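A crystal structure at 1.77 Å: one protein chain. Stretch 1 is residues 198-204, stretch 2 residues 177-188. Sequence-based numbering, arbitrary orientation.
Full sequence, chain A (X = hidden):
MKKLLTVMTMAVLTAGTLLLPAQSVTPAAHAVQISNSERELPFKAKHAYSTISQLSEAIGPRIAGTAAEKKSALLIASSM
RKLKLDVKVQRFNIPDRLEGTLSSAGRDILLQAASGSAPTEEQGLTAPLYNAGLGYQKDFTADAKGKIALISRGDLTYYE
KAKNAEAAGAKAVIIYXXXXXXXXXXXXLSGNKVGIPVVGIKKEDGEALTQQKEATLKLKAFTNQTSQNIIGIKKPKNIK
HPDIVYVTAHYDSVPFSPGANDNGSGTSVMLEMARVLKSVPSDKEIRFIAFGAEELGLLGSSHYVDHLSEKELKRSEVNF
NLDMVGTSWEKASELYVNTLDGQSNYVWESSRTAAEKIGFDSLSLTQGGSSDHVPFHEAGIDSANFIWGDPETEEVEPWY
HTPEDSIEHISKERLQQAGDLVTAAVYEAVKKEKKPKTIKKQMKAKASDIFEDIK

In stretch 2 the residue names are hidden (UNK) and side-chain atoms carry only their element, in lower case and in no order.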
# COMPACT_ATOMS: atom_id res chain seq x y z
N VAL A 198 7.33 11.75 -16.09
CA VAL A 198 5.91 11.85 -15.78
C VAL A 198 5.78 12.33 -14.33
O VAL A 198 6.27 11.66 -13.41
CB VAL A 198 5.18 10.51 -15.95
CG1 VAL A 198 3.70 10.68 -15.67
CG2 VAL A 198 5.42 9.90 -17.35
N VAL A 199 5.12 13.47 -14.13
CA VAL A 199 4.95 14.01 -12.78
C VAL A 199 3.50 14.41 -12.57
O VAL A 199 2.76 14.71 -13.51
CB VAL A 199 5.88 15.22 -12.49
CG1 VAL A 199 7.35 14.87 -12.77
CG2 VAL A 199 5.43 16.47 -13.26
N GLY A 200 3.09 14.40 -11.31
CA GLY A 200 1.75 14.83 -10.93
C GLY A 200 1.84 16.07 -10.06
O GLY A 200 2.76 16.20 -9.26
N ILE A 201 0.90 16.99 -10.26
CA ILE A 201 0.89 18.25 -9.51
C ILE A 201 -0.54 18.54 -9.07
O ILE A 201 -1.50 17.90 -9.51
CB ILE A 201 1.45 19.43 -10.33
CG1 ILE A 201 0.52 19.73 -11.52
CG2 ILE A 201 2.88 19.13 -10.80
CD1 ILE A 201 0.94 20.94 -12.33
N LYS A 202 -0.66 19.53 -8.20
CA LYS A 202 -1.94 19.93 -7.64
C LYS A 202 -2.82 20.60 -8.70
O LYS A 202 -2.34 21.16 -9.69
CB LYS A 202 -1.74 20.90 -6.48
CG LYS A 202 -1.18 20.22 -5.23
CD LYS A 202 -1.43 21.10 -4.04
CE LYS A 202 -0.18 21.81 -3.58
NZ LYS A 202 -0.16 21.85 -2.09
N LYS A 203 -4.13 20.55 -8.43
CA LYS A 203 -5.13 21.08 -9.35
C LYS A 203 -4.89 22.56 -9.67
O LYS A 203 -4.82 22.95 -10.84
CB LYS A 203 -6.52 20.88 -8.73
CG LYS A 203 -7.68 21.46 -9.51
CD LYS A 203 -8.93 21.45 -8.66
CE LYS A 203 -10.14 21.98 -9.43
NZ LYS A 203 -10.70 20.94 -10.34
N GLU A 204 -4.77 23.39 -8.63
CA GLU A 204 -4.64 24.83 -8.88
C GLU A 204 -3.35 25.15 -9.61
O GLU A 204 -3.29 26.12 -10.37
CB GLU A 204 -4.74 25.60 -7.56
CG GLU A 204 -3.60 25.35 -6.59
CD GLU A 204 -3.87 24.19 -5.65
OE1 GLU A 204 -4.78 23.38 -5.95
OE2 GLU A 204 -3.18 24.10 -4.61
N UNK A 177 -4.11 17.25 -10.84
CA UNK A 177 -5.31 16.70 -10.22
C UNK A 177 -6.54 17.48 -10.67
O UNK A 177 -6.48 18.68 -10.93
c UNK A 177 -5.89 15.64 -8.00
c UNK A 177 -5.18 16.77 -8.70
n UNK A 177 -5.37 15.22 -6.85
o UNK A 177 -6.92 15.14 -8.48
N UNK A 178 -7.66 16.77 -10.80
CA UNK A 178 -8.95 17.41 -10.99
C UNK A 178 -9.69 17.57 -9.67
O UNK A 178 -10.83 18.04 -9.66
c UNK A 178 -9.81 16.63 -11.98
c UNK A 178 -10.15 15.23 -11.50
n UNK A 178 -11.20 14.65 -12.06
o UNK A 178 -9.48 14.67 -10.63
N UNK A 179 -9.07 17.19 -8.56
CA UNK A 179 -9.62 17.31 -7.23
C UNK A 179 -8.67 18.13 -6.37
O UNK A 179 -7.45 18.07 -6.54
n UNK A 179 -14.39 15.75 -8.58
c UNK A 179 -13.16 14.95 -8.29
c UNK A 179 -9.85 15.93 -6.58
c UNK A 179 -12.14 15.79 -7.54
c UNK A 179 -10.84 15.05 -7.33
N UNK A 180 -9.24 18.89 -5.43
CA UNK A 180 -8.41 19.58 -4.46
C UNK A 180 -7.75 18.56 -3.53
O UNK A 180 -8.32 17.51 -3.22
c UNK A 180 -8.82 20.73 -2.20
c UNK A 180 -9.23 20.58 -3.66
c UNK A 180 -9.63 21.78 -1.47
o UNK A 180 -9.20 22.19 -0.37
o UNK A 180 -10.68 22.21 -1.99
N UNK A 181 -6.52 18.87 -3.11
CA UNK A 181 -5.78 17.96 -2.24
C UNK A 181 -4.68 18.75 -1.54
O UNK A 181 -4.21 19.77 -2.04
c UNK A 181 -5.20 16.78 -3.02
o UNK A 181 -4.58 15.82 -2.16
N UNK A 182 -4.26 18.24 -0.38
CA UNK A 182 -3.16 18.84 0.36
C UNK A 182 -1.82 18.65 -0.34
O UNK A 182 -0.89 19.43 -0.12
c UNK A 182 -4.37 19.97 2.97
c UNK A 182 -3.07 18.25 1.77
c UNK A 182 -4.25 18.50 2.70
c UNK A 182 -4.04 17.72 3.98
N UNK A 183 -1.69 17.60 -1.14
CA UNK A 183 -0.41 17.27 -1.75
C UNK A 183 -0.61 16.99 -3.23
O UNK A 183 -1.72 16.63 -3.67
c UNK A 183 -0.68 14.86 -1.14
c UNK A 183 0.67 16.37 0.35
c UNK A 183 0.25 16.04 -1.08
N UNK A 184 0.44 17.14 -4.03
CA UNK A 184 0.35 16.76 -5.44
C UNK A 184 0.10 15.27 -5.56
O UNK A 184 0.60 14.47 -4.77
c UNK A 184 2.62 17.24 -4.81
c UNK A 184 1.75 17.72 -3.68
c UNK A 184 1.72 17.16 -6.00
N UNK A 185 -0.71 14.90 -6.55
CA UNK A 185 -1.07 13.51 -6.79
C UNK A 185 0.11 12.75 -7.39
O UNK A 185 0.90 13.29 -8.16
s UNK A 185 -2.67 13.91 -10.56
c UNK A 185 -1.46 12.64 -10.90
c UNK A 185 -2.14 14.46 -8.90
c UNK A 185 -2.26 13.44 -7.75
N UNK A 186 0.23 11.48 -7.03
CA UNK A 186 1.20 10.59 -7.66
C UNK A 186 0.59 10.01 -8.93
O UNK A 186 -0.46 9.37 -8.86
c UNK A 186 1.60 9.48 -6.71
o UNK A 186 2.12 10.05 -5.49
c UNK A 186 2.66 8.60 -7.33
N UNK A 187 1.19 10.22 -10.10
CA UNK A 187 0.62 9.65 -11.35
C UNK A 187 1.09 8.21 -11.60
O UNK A 187 1.86 7.93 -12.53
c UNK A 187 2.43 11.11 -11.89
c UNK A 187 2.31 11.14 -10.37
c UNK A 187 1.12 10.63 -12.41
N UNK A 188 0.59 7.30 -10.77
CA UNK A 188 0.98 5.88 -10.79
C UNK A 188 0.78 5.27 -12.17
O UNK A 188 -0.32 5.30 -12.73
n UNK A 188 0.45 3.18 -8.31
c UNK A 188 0.16 5.13 -9.74
o UNK A 188 1.06 3.00 -10.47
c UNK A 188 0.60 3.68 -9.54
O HOH W 1 -4.98 18.98 -6.23
O HOH W 2 -5.05 21.12 -4.50

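Position 177 carries two side-chain carbons, the second bearing one oxygen and one nitrogen: a short carboxamide, whose end leads away from stretch 1. It is Asn177. Its backbone does the pairing, N donating to Ile201 O at 3.0 Å, while Asn177 O lies 3.2 Å from Lys203 CA in a CA-H...O contact. OD1 turns back on its own chain and accepts from the N of position 179 at 3.0 Å, tying 177 to 179 within the loop.

Position 178 repeats the pattern, two carbons with one oxygen and one nitrogen on the second, and points away from stretch 1. This is Asn178; its useful atom here is the carbonyl, since Lys203 NZ donates to Asn178 O at 3.0 Å.

Position 179 has four carbons in a row ending in nitrogen, directed away, so it is Lys179. Again the main chain matters: water 1 donates to Lys179 O at 2.7 Å and accepts from Lys203 N at 2.8 Å, bridging to the first turn of the helix.

At 180, three carbons end in two oxygens, an extended carboxylate leading away from stretch 1. Glu180 meets stretch 1 only loosely, its backbone N 4.1 Å from Lys203 CD.

One carbon and one oxygen make 181 a serine. Ser181 N donates to water 2 at 3.0 Å, and that water donates to Glu204 OE1 at 2.7 Å; Ser181 O lies 3.7 Å from Lys202 CD.

Position 182 has four carbons forked at the second, pointing away and exposed: Leu182. Its carbonyl is the catch point, with Lys202 NZ donating to Leu182 O at 3.2 Å.

At 183 one carbon carries two more, a beta-branched side chain pointing away. Val183 meets stretch 1 through its backbone, Val183 C being 3.8 Å from Lys202 CG.

Three carbons close onto the backbone N at 184, giving Pro184. Its CB packs 3.6 Å from Gly200 O and 3.8 Å from Ile201 CA.

Position 185 carries two carbons, a sulfur and one more carbon, unbranched; this is Met185. Its CG is 3.6 Å from Ile201 O, and Met185 O makes a 3.3 Å CA-H...O contact with Gly200 CA.

Position 186 has one carbon bearing an oxygen and a carbon, and it touches nothing on stretch 1: Thr186.

A second ring of three carbons closing on N, pointing toward stretch 1, marks Pro187. Its CG sits 3.4 Å from Gly200 N and 4.0 Å from Val198 CG1.

Finally, 188 has two carbons with an oxygen and a nitrogen, pointing away without contact: Asn188. Its N gives a weak hydrogen bond to Thr186 O at 3.0 Å.

The rule is a loop read mainly by its backbone. Two lysines reach carbonyls, one main-chain hydrogen bond, Asn177 N to Ile201 O, holds the start of the stretch, and two waters fill polar gaps. Gly200 permits the close approach: a CB there would fall 2.1 Å from Met185 O and 2.9 Å from Pro187 CD.

Stretch 2 177-188: NNKESLVPMTPN
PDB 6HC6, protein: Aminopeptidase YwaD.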